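Local coordinates for PUA domain-containing protein (Archaeoglobus fulgidus DSM 4304, PDB 2Q07) that is of unknown function but is the C-terminal part, ending in a PUA domain, of an archaeosine synthase type 1 family member that probably binds RNA, at residues V71-E76 / V166-R171; W103-I108 / E132-A137; V127-E132 / V139-E144. All coordinates share one frame; numbering follows the deposited sequence.

Interaction 1: residues V71-E76 / V166-R171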
loop_
_atom_site.group_PDB
_atom_site.type_symbol
_atom_site.label_atom_id
_atom_site.label_comp_id
_atom_site.label_asym_id
_atom_site.label_seq_id
_atom_site.Cartn_x
_atom_site.Cartn_y
_atom_site.Cartn_z
ATOM N N VAL A 71 -8.668 -0.166 4.467
ATOM C CA VAL A 71 -7.324 -0.517 4.024
ATOM C C VAL A 71 -6.977 -1.965 3.695
ATOM O O VAL A 71 -6.940 -2.812 4.578
ATOM C CB VAL A 71 -6.284 -0.060 5.081
ATOM C CG1 VAL A 71 -4.870 -0.302 4.570
ATOM C CG2 VAL A 71 -6.496 1.409 5.417
ATOM N N PRO A 72 -6.730 -2.267 2.413
ATOM C CA PRO A 72 -6.367 -3.641 2.086
ATOM C C PRO A 72 -5.017 -3.843 2.783
ATOM O O PRO A 72 -4.182 -2.931 2.811
ATOM C CB PRO A 72 -6.231 -3.609 0.563
ATOM C CG PRO A 72 -7.286 -2.600 0.169
ATOM C CD PRO A 72 -7.079 -1.508 1.195
ATOM N N ARG A 73 -4.807 -5.015 3.350
ATOM C CA ARG A 73 -3.561 -5.297 4.048
ATOM C C ARG A 73 -2.306 -4.915 3.250
ATOM O O ARG A 73 -1.291 -4.523 3.825
ATOM C CB ARG A 73 -3.506 -6.776 4.419
ATOM C CG ARG A 73 -2.164 -7.233 4.982
ATOM C CD ARG A 73 -2.344 -7.886 6.333
ATOM N NE ARG A 73 -2.499 -6.896 7.387
ATOM C CZ ARG A 73 -3.158 -7.095 8.523
ATOM N NH1 ARG A 73 -3.749 -8.257 8.776
ATOM N NH2 ARG A 73 -3.208 -6.121 9.417
ATOM N N GLU A 74 -2.392 -5.011 1.925
ATOM C CA GLU A 74 -1.258 -4.704 1.047
ATOM C C GLU A 74 -0.814 -3.246 1.042
ATOM O O GLU A 74 0.295 -2.938 0.610
ATOM C CB GLU A 74 -1.576 -5.122 -0.389
ATOM C CG GLU A 74 -1.739 -6.628 -0.596
ATOM C CD GLU A 74 -3.073 -7.175 -0.111
ATOM O OE1 GLU A 74 -3.933 -6.401 0.359
ATOM O OE2 GLU A 74 -3.265 -8.398 -0.213
ATOM N N PHE A 75 -1.674 -2.350 1.509
ATOM C CA PHE A 75 -1.336 -0.936 1.533
ATOM C C PHE A 75 -1.158 -0.416 2.957
ATOM O O PHE A 75 -1.012 0.784 3.159
ATOM C CB PHE A 75 -2.435 -0.116 0.839
ATOM C CG PHE A 75 -2.741 -0.552 -0.574
ATOM C CD1 PHE A 75 -3.942 -1.191 -0.875
ATOM C CD2 PHE A 75 -1.833 -0.308 -1.609
ATOM C CE1 PHE A 75 -4.240 -1.580 -2.181
ATOM C CE2 PHE A 75 -2.120 -0.692 -2.923
ATOM C CZ PHE A 75 -3.331 -1.330 -3.210
ATOM N N GLU A 76 -1.150 -1.307 3.942
ATOM C CA GLU A 76 -1.056 -0.857 5.329
ATOM C C GLU A 76 0.262 -0.191 5.745
ATOM O O GLU A 76 0.391 0.260 6.873
ATOM C CB GLU A 76 -1.400 -2.009 6.286
ATOM C CG GLU A 76 -0.233 -2.819 6.785
ATOM C CD GLU A 76 -0.617 -3.716 7.960
ATOM O OE1 GLU A 76 0.296 -4.125 8.703
ATOM O OE2 GLU A 76 -1.822 -4.019 8.139
ATOM N N VAL A 166 1.010 -18.506 1.906
ATOM C CA VAL A 166 1.147 -17.365 1.005
ATOM C C VAL A 166 2.247 -16.438 1.518
ATOM O O VAL A 166 2.460 -16.326 2.721
ATOM C CB VAL A 166 -0.172 -16.552 0.936
ATOM C CG1 VAL A 166 -0.003 -15.355 0.012
ATOM C CG2 VAL A 166 -1.309 -17.434 0.459
ATOM N N ASP A 167 2.958 -15.777 0.615
ATOM C CA ASP A 167 3.988 -14.862 1.075
ATOM C C ASP A 167 3.410 -13.451 1.035
ATOM O O ASP A 167 3.521 -12.733 0.046
ATOM C CB ASP A 167 5.257 -14.996 0.219
ATOM C CG ASP A 167 5.048 -14.592 -1.217
ATOM O OD1 ASP A 167 3.930 -14.776 -1.748
ATOM O OD2 ASP A 167 6.021 -14.101 -1.822
ATOM N N LEU A 168 2.766 -13.077 2.135
ATOM C CA LEU A 168 2.136 -11.768 2.268
ATOM C C LEU A 168 3.106 -10.594 2.106
ATOM O O LEU A 168 2.743 -9.564 1.542
ATOM C CB LEU A 168 1.459 -11.667 3.632
ATOM C CG LEU A 168 0.745 -10.351 3.961
ATOM C CD1 LEU A 168 -0.424 -10.129 3.016
ATOM C CD2 LEU A 168 0.260 -10.400 5.390
ATOM N N TYR A 169 4.328 -10.756 2.608
ATOM C CA TYR A 169 5.339 -9.701 2.547
ATOM C C TYR A 169 5.681 -9.288 1.125
ATOM O O TYR A 169 5.897 -8.106 0.852
ATOM C CB TYR A 169 6.616 -10.131 3.282
ATOM C CG TYR A 169 6.484 -10.206 4.794
ATOM C CD1 TYR A 169 7.531 -10.695 5.574
ATOM C CD2 TYR A 169 5.323 -9.787 5.443
ATOM C CE1 TYR A 169 7.429 -10.770 6.960
ATOM C CE2 TYR A 169 5.206 -9.857 6.831
ATOM C CZ TYR A 169 6.267 -10.352 7.583
ATOM O OH TYR A 169 6.169 -10.443 8.954
ATOM N N ARG A 170 5.743 -10.259 0.223
ATOM C CA ARG A 170 6.037 -9.973 -1.176
ATOM C C ARG A 170 4.880 -9.216 -1.842
ATOM O O ARG A 170 5.103 -8.301 -2.642
ATOM C CB ARG A 170 6.328 -11.279 -1.924
ATOM C CG ARG A 170 6.292 -11.169 -3.449
ATOM C CD ARG A 170 6.950 -12.387 -4.075
ATOM N NE ARG A 170 8.357 -12.448 -3.686
ATOM C CZ ARG A 170 9.112 -13.536 -3.755
ATOM N NH1 ARG A 170 8.599 -14.674 -4.205
ATOM N NH2 ARG A 170 10.378 -13.490 -3.355
ATOM N N ARG A 171 3.644 -9.583 -1.504
ATOM C CA ARG A 171 2.476 -8.913 -2.076
ATOM C C ARG A 171 2.445 -7.445 -1.642
ATOM O O ARG A 171 2.102 -6.555 -2.426
ATOM C CB ARG A 171 1.177 -9.596 -1.621
ATOM C CG ARG A 171 0.524 -10.481 -2.671
ATOM C CD ARG A 171 1.119 -11.865 -2.677
ATOM N NE ARG A 171 0.559 -12.694 -3.740
ATOM C CZ ARG A 171 0.588 -14.024 -3.742
ATOM N NH1 ARG A 171 1.145 -14.677 -2.729
ATOM N NH2 ARG A 171 0.074 -14.704 -4.759
#

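Interaction 2: residues W103-I108 / E132-A137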
loop_
_atom_site.group_PDB
_atom_site.type_symbol
_atom_site.label_atom_id
_atom_site.label_comp_id
_atom_site.label_asym_id
_atom_site.label_seq_id
_atom_site.Cartn_x
_atom_site.Cartn_y
_atom_site.Cartn_z
ATOM N N TRP A 103 -16.631 2.850 0.229
ATOM C CA TRP A 103 -15.286 2.457 -0.170
ATOM C C TRP A 103 -15.004 0.972 0.008
ATOM O O TRP A 103 -14.388 0.345 -0.862
ATOM C CB TRP A 103 -14.242 3.297 0.573
ATOM C CG TRP A 103 -14.121 4.664 -0.041
ATOM C CD1 TRP A 103 -14.516 5.852 0.504
ATOM C CD2 TRP A 103 -13.666 4.962 -1.368
ATOM N NE1 TRP A 103 -14.343 6.872 -0.410
ATOM C CE2 TRP A 103 -13.822 6.353 -1.564
ATOM C CE3 TRP A 103 -13.145 4.185 -2.413
ATOM C CZ2 TRP A 103 -13.473 6.988 -2.768
ATOM C CZ3 TRP A 103 -12.799 4.814 -3.609
ATOM C CH2 TRP A 103 -12.967 6.206 -3.774
ATOM N N LEU A 104 -15.471 0.399 1.117
ATOM C CA LEU A 104 -15.258 -1.022 1.359
ATOM C C LEU A 104 -15.846 -1.841 0.212
ATOM O O LEU A 104 -15.222 -2.806 -0.259
ATOM C CB LEU A 104 -15.902 -1.457 2.682
ATOM C CG LEU A 104 -15.889 -2.975 2.936
ATOM C CD1 LEU A 104 -14.447 -3.489 3.027
ATOM C CD2 LEU A 104 -16.643 -3.298 4.227
ATOM N N LYS A 105 -17.045 -1.453 -0.229
ATOM C CA LYS A 105 -17.718 -2.134 -1.329
ATOM C C LYS A 105 -16.864 -2.116 -2.590
ATOM O O LYS A 105 -16.792 -3.109 -3.312
ATOM C CB LYS A 105 -19.072 -1.490 -1.653
ATOM C CG LYS A 105 -19.782 -2.228 -2.792
ATOM C CD LYS A 105 -21.248 -1.868 -2.952
ATOM C CE LYS A 105 -21.443 -0.582 -3.722
ATOM N NZ LYS A 105 -22.873 -0.413 -4.105
ATOM N N ARG A 106 -16.236 -0.972 -2.856
ATOM C CA ARG A 106 -15.382 -0.823 -4.030
ATOM C C ARG A 106 -14.236 -1.811 -4.050
ATOM O O ARG A 106 -13.949 -2.406 -5.081
ATOM C CB ARG A 106 -14.837 0.600 -4.099
ATOM C CG ARG A 106 -15.946 1.615 -4.159
ATOM C CD ARG A 106 -15.482 2.919 -4.744
ATOM N NE ARG A 106 -16.570 3.886 -4.765
ATOM C CZ ARG A 106 -16.519 5.044 -5.408
ATOM N NH1 ARG A 106 -15.427 5.377 -6.088
ATOM N NH2 ARG A 106 -17.557 5.870 -5.364
ATOM N N PHE A 107 -13.579 -1.993 -2.908
ATOM C CA PHE A 107 -12.469 -2.939 -2.824
ATOM C C PHE A 107 -12.945 -4.387 -2.963
ATOM O O PHE A 107 -12.286 -5.208 -3.591
ATOM C CB PHE A 107 -11.719 -2.766 -1.502
ATOM C CG PHE A 107 -10.774 -1.594 -1.493
ATOM C CD1 PHE A 107 -11.010 -0.498 -0.670
ATOM C CD2 PHE A 107 -9.634 -1.599 -2.286
ATOM C CE1 PHE A 107 -10.125 0.572 -0.635
ATOM C CE2 PHE A 107 -8.735 -0.529 -2.259
ATOM C CZ PHE A 107 -8.980 0.556 -1.435
ATOM N N ILE A 108 -14.092 -4.695 -2.372
ATOM C CA ILE A 108 -14.646 -6.038 -2.451
ATOM C C ILE A 108 -15.012 -6.359 -3.905
ATOM O O ILE A 108 -14.703 -7.435 -4.411
ATOM C CB ILE A 108 -15.914 -6.165 -1.585
ATOM C CG1 ILE A 108 -15.531 -6.198 -0.107
ATOM C CG2 ILE A 108 -16.715 -7.423 -1.983
ATOM C CD1 ILE A 108 -16.756 -6.220 0.813
ATOM N N GLU A 132 -23.096 -5.971 2.320
ATOM C CA GLU A 132 -23.611 -7.299 2.042
ATOM C C GLU A 132 -24.783 -7.267 1.073
ATOM O O GLU A 132 -24.830 -8.055 0.139
ATOM C CB GLU A 132 -24.049 -7.986 3.336
ATOM C CG GLU A 132 -24.582 -9.395 3.120
ATOM C CD GLU A 132 -25.162 -10.018 4.385
ATOM O OE1 GLU A 132 -25.616 -11.181 4.307
ATOM O OE2 GLU A 132 -25.170 -9.354 5.447
ATOM N N ASP A 133 -25.719 -6.347 1.292
ATOM C CA ASP A 133 -26.904 -6.236 0.445
ATOM C C ASP A 133 -26.640 -5.723 -0.972
ATOM O O ASP A 133 -27.534 -5.754 -1.820
ATOM C CB ASP A 133 -27.951 -5.316 1.093
ATOM C CG ASP A 133 -28.361 -5.762 2.491
ATOM O OD1 ASP A 133 -28.546 -6.979 2.714
ATOM O OD2 ASP A 133 -28.517 -4.882 3.364
ATOM N N GLU A 134 -25.433 -5.247 -1.240
ATOM C CA GLU A 134 -25.142 -4.707 -2.558
ATOM C C GLU A 134 -24.126 -5.490 -3.389
ATOM O O GLU A 134 -23.895 -5.161 -4.550
ATOM C CB GLU A 134 -24.674 -3.258 -2.416
ATOM C CG GLU A 134 -25.519 -2.438 -1.456
ATOM C CD GLU A 134 -25.107 -0.981 -1.418
ATOM O OE1 GLU A 134 -23.894 -0.709 -1.536
ATOM O OE2 GLU A 134 -25.993 -0.111 -1.260
ATOM N N VAL A 135 -23.524 -6.522 -2.806
ATOM C CA VAL A 135 -22.525 -7.307 -3.519
ATOM C C VAL A 135 -22.994 -8.731 -3.814
ATOM O O VAL A 135 -23.824 -9.272 -3.094
ATOM C CB VAL A 135 -21.211 -7.375 -2.709
ATOM C CG1 VAL A 135 -20.753 -5.960 -2.355
ATOM C CG2 VAL A 135 -21.425 -8.196 -1.445
ATOM N N GLU A 136 -22.443 -9.337 -4.864
ATOM C CA GLU A 136 -22.815 -10.702 -5.242
ATOM C C GLU A 136 -22.178 -11.727 -4.308
ATOM O O GLU A 136 -22.719 -12.821 -4.104
ATOM C CB GLU A 136 -22.368 -11.021 -6.671
ATOM C CG GLU A 136 -22.848 -10.071 -7.750
ATOM C CD GLU A 136 -22.542 -10.610 -9.145
ATOM O OE1 GLU A 136 -21.480 -11.252 -9.308
ATOM O OE2 GLU A 136 -23.353 -10.394 -10.070
ATOM N N ALA A 137 -21.032 -11.373 -3.732
ATOM C CA ALA A 137 -20.327 -12.284 -2.843
ATOM C C ALA A 137 -21.161 -12.765 -1.662
ATOM O O ALA A 137 -22.090 -12.092 -1.217
ATOM C CB ALA A 137 -19.039 -11.628 -2.326
HETATM O O HOH W 1 -22.667 -2.849 -5.890
#

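Interaction 3: residues V127-E132 / V139-E144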
loop_
_atom_site.group_PDB
_atom_site.type_symbol
_atom_site.label_atom_id
_atom_site.label_comp_id
_atom_site.label_asym_id
_atom_site.label_seq_id
_atom_site.Cartn_x
_atom_site.Cartn_y
_atom_site.Cartn_z
ATOM N N VAL A 127 -21.259 -1.595 9.143
ATOM C CA VAL A 127 -20.628 -1.177 7.897
ATOM C C VAL A 127 -20.764 -2.319 6.887
ATOM O O VAL A 127 -21.250 -2.123 5.775
ATOM C CB VAL A 127 -19.127 -0.851 8.117
ATOM C CG1 VAL A 127 -18.406 -0.751 6.784
ATOM C CG2 VAL A 127 -18.982 0.462 8.896
ATOM N N VAL A 128 -20.347 -3.515 7.294
ATOM C CA VAL A 128 -20.406 -4.695 6.433
ATOM C C VAL A 128 -21.843 -5.016 6.022
ATOM O O VAL A 128 -22.122 -5.349 4.860
ATOM C CB VAL A 128 -19.786 -5.913 7.150
ATOM C CG1 VAL A 128 -19.814 -7.137 6.244
ATOM C CG2 VAL A 128 -18.358 -5.584 7.566
ATOM N N GLU A 129 -22.760 -4.910 6.974
ATOM C CA GLU A 129 -24.157 -5.191 6.686
ATOM C C GLU A 129 -24.660 -4.331 5.536
ATOM O O GLU A 129 -25.440 -4.796 4.710
ATOM C CB GLU A 129 -25.008 -4.979 7.940
ATOM C CG GLU A 129 -24.991 -6.195 8.865
ATOM C CD GLU A 129 -25.567 -5.901 10.230
ATOM O OE1 GLU A 129 -26.627 -5.248 10.299
ATOM O OE2 GLU A 129 -24.962 -6.329 11.236
ATOM N N ARG A 130 -24.196 -3.084 5.471
ATOM C CA ARG A 130 -24.590 -2.185 4.395
ATOM C C ARG A 130 -24.123 -2.711 3.043
ATOM O O ARG A 130 -24.853 -2.648 2.058
ATOM C CB ARG A 130 -23.984 -0.794 4.599
ATOM C CG ARG A 130 -24.597 0.036 5.707
ATOM C CD ARG A 130 -26.042 0.436 5.393
ATOM N NE ARG A 130 -26.450 1.615 6.160
ATOM C CZ ARG A 130 -26.087 2.860 5.863
ATOM N NH1 ARG A 130 -25.317 3.096 4.810
ATOM N NH2 ARG A 130 -26.486 3.873 6.622
ATOM N N VAL A 131 -22.897 -3.221 3.005
ATOM C CA VAL A 131 -22.303 -3.740 1.773
ATOM C C VAL A 131 -22.859 -5.099 1.346
ATOM O O VAL A 131 -23.054 -5.356 0.153
ATOM C CB VAL A 131 -20.774 -3.884 1.910
ATOM C CG1 VAL A 131 -20.185 -4.373 0.603
ATOM C CG2 VAL A 131 -20.147 -2.554 2.322
ATOM N N GLU A 132 -23.096 -5.971 2.320
ATOM C CA GLU A 132 -23.611 -7.299 2.042
ATOM C C GLU A 132 -24.783 -7.267 1.073
ATOM O O GLU A 132 -24.830 -8.055 0.139
ATOM C CB GLU A 132 -24.049 -7.986 3.336
ATOM C CG GLU A 132 -24.582 -9.395 3.120
ATOM C CD GLU A 132 -25.162 -10.018 4.385
ATOM O OE1 GLU A 132 -25.616 -11.181 4.307
ATOM O OE2 GLU A 132 -25.170 -9.354 5.447
ATOM N N VAL A 139 -21.609 -13.350 2.151
ATOM C CA VAL A 139 -21.040 -12.671 3.300
ATOM C C VAL A 139 -21.392 -13.460 4.548
ATOM O O VAL A 139 -22.567 -13.686 4.840
ATOM C CB VAL A 139 -21.580 -11.229 3.428
ATOM C CG1 VAL A 139 -20.819 -10.481 4.526
ATOM C CG2 VAL A 139 -21.434 -10.500 2.107
ATOM N N VAL A 140 -20.361 -13.890 5.267
ATOM C CA VAL A 140 -20.529 -14.658 6.493
ATOM C C VAL A 140 -19.924 -13.905 7.673
ATOM O O VAL A 140 -18.883 -13.265 7.536
ATOM C CB VAL A 140 -19.835 -16.034 6.372
ATOM C CG1 VAL A 140 -20.488 -16.851 5.252
ATOM C CG2 VAL A 140 -18.350 -15.837 6.076
ATOM N N TYR A 141 -20.576 -13.980 8.830
ATOM C CA TYR A 141 -20.082 -13.309 10.028
ATOM C C TYR A 141 -19.550 -14.362 10.999
ATOM O O TYR A 141 -20.248 -15.313 11.337
ATOM C CB TYR A 141 -21.199 -12.483 10.662
ATOM C CG TYR A 141 -21.753 -11.437 9.723
ATOM C CD1 TYR A 141 -22.671 -11.786 8.732
ATOM C CD2 TYR A 141 -21.298 -10.117 9.768
ATOM C CE1 TYR A 141 -23.118 -10.858 7.808
ATOM C CE2 TYR A 141 -21.740 -9.176 8.842
ATOM C CZ TYR A 141 -22.647 -9.552 7.865
ATOM O OH TYR A 141 -23.072 -8.638 6.931
ATOM N N THR A 142 -18.312 -14.190 11.442
ATOM C CA THR A 142 -17.680 -15.170 12.320
ATOM C C THR A 142 -17.394 -14.712 13.746
ATOM O O THR A 142 -16.889 -15.489 14.559
ATOM C CB THR A 142 -16.355 -15.658 11.698
ATOM O OG1 THR A 142 -15.565 -14.525 11.314
ATOM C CG2 THR A 142 -16.623 -16.518 10.463
ATOM N N ALA A 143 -17.718 -13.465 14.057
ATOM C CA ALA A 143 -17.450 -12.942 15.387
ATOM C C ALA A 143 -18.657 -12.300 16.074
ATOM O O ALA A 143 -19.353 -11.462 15.500
ATOM C CB ALA A 143 -16.308 -11.943 15.314
ATOM N N GLU A 144 -18.897 -12.714 17.311
ATOM C CA GLU A 144 -19.985 -12.166 18.111
ATOM C C GLU A 144 -19.421 -11.880 19.500
ATOM O O GLU A 144 -19.137 -12.803 20.263
ATOM C CB GLU A 144 -21.154 -13.161 18.202
ATOM C CG GLU A 144 -20.837 -14.473 18.900
ATOM C CD GLU A 144 -22.062 -15.362 19.057
ATOM O OE1 GLU A 144 -21.963 -16.414 19.725
ATOM O OE2 GLU A 144 -23.129 -15.012 18.508
HETATM O O HOH W 2 -25.083 -13.181 5.953
#

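Interaction 1: residues V71-E76 / V166-R171
The guanidinium of Arg73, whose CD lies 3.7 Å from Leu168 CD2, has Glu76 OE2 in its own plane, beside the NE and NH2 side. Both NE and NH2 of Arg73 reach this one oxygen. The Arg73 NH2 to Glu76 OE2 bond measures 2.8 Å and comes in on the syn side. Arg73 NE, at 3.0 Å from Glu76 OE2, approaches from above the carboxylate plane, 61° out of it. His49 bonds to Arg73 NH2 and Glu62 pairs with NH1, so several partners fix the orientation of the guanidinium. The Arg171 guanidinium has Asp167 N level with it at its rim, and Arg171 NH1 forms a salt bridge of 3.0 Å with Asp167 OD1.

The contact itself is apolar. In Leu168 a chi1 of 180° swings the isobutyl group away from its own amide nitrogen, and its two methyls come up to the aliphatic part of Arg73. Leu168 CD1 is 3.9 Å from Arg73 CG. The leucine lies crosswise to the arginine chain. Beside them, Glu74 CG packs 4.3 Å from Arg171 CB. The Arg171 side chain starts toward residues 71-76, but its end turns away to Asp167.

Here a 3-10 turn at the end of edge strand 70-72 meets the first turn of helix 168-181. The contact joins the mixed sheet of what is, by sequence family, a UDG-like domain to the region assigned as pre-PUA.

Interaction 2: residues W103-I108 / E132-A137
Glu134 is the first residue of 132-137 to touch the helix segment 103-108. Its OE1 accepts a hydrogen bond of 2.8 Å from Lys105 NZ. This bond is also a salt bridge. The ammonium meets the oxygen from above the carboxylate plane, 62° out of it. The two side chains are roughly perpendicular. Lys105 CD also lies beside the carboxylate, 3.2 Å from Glu134 OE1. The lysine chain leaves the helix extended and then bends at chi3 (81°), which turns its end across Glu134. The backbone of Glu134 takes part too. A water accepts from Lys105 NZ at 3.0 Å and donates to Glu134 O at 2.9 Å. The ammonium thus reaches the side chain of Glu134 directly and its main chain through the water.

These residues lie in the connection from helix 123-132 to strand 138-141, the return leg of a beta-alpha-beta unit. Helix 94-111 packs next to that unit, and Val131 of helix 123-132 touches both Lys105 and Ile108.

Val135 follows with its CG1 methyl. CG1 is 3.9 Å from Lys105 CG, and the two side chains run alongside each other, pointing opposite ways. The same methyl lies 4.3 Å from Ile108 CG2, so it bridges two side chains about one helical turn apart on helix 94-111.

Interaction 3: residues V127-E132 / V139-E144
Tyr141 OH donates a hydrogen bond of 2.7 Å to Glu132 OE2. The oxygen lies at the edge of the tyrosine ring, near its plane. The hydroxyl, however, meets the carboxylate from above, 48° out of its plane. The carboxylate and ring planes are 51° apart. The Glu132 side chain is fully extended from CA to the carboxylate, which carries its charged end from the end of the helix out to the strand. Its other oxygen, Glu132 OE1, accepts from a water at 2.6 Å. That water also donates to Val139 O at 2.8 Å, so Glu132 is also linked, through water, to the backbone of the strand.

The aliphatic part of Glu132 lies against Val139, with CG 3.5 Å from Val139 CG2. Deeper in, Val128 CG1 packs 3.9 Å from Val139 CG1 and 3.8 Å from Tyr141 CE2. Glu129 CG also touches the hydroxyl, 3.7 Å from Tyr141 OH. Arg125 makes a cation-pi contact with the ring.

Helix segment 127-132 and strand segment 139-141 run nearly antiparallel, at 154°, within the beta-alpha-beta unit that starts at strand 115-118. Valines form the apolar inner part of their contact, and Glu132 ties its outer part. Two acceptors on one carboxylate, each given a hydrogen, are consistent with a charged Glu132 that fixes the rotation of the tyrosine hydroxyl.

Interactions 2 and 3 are neighbours, with centres about 11 Å apart. Their segments share Glu132, which makes its contacts in interaction 3. They also touch directly: Lys105 CB lies 3.8 Å from Val131 CG1. Interaction 2 joins helix 94-111 to the loop after helix 123-132, and interaction 3 joins helix 123-132 to edge strand 138-141. Interaction 1 lies at the other edge of the same sheet, on strand 70-72. Its centre is about 20 Å from that of interaction 2 and about 22 Å from that of interaction 3. Pro72 CG nevertheless touches Phe107 CE2 at 3.5 Å, which connects interactions 1 and 2. Along the chain, both other contacts are nested inside the loop that interaction 1 closes.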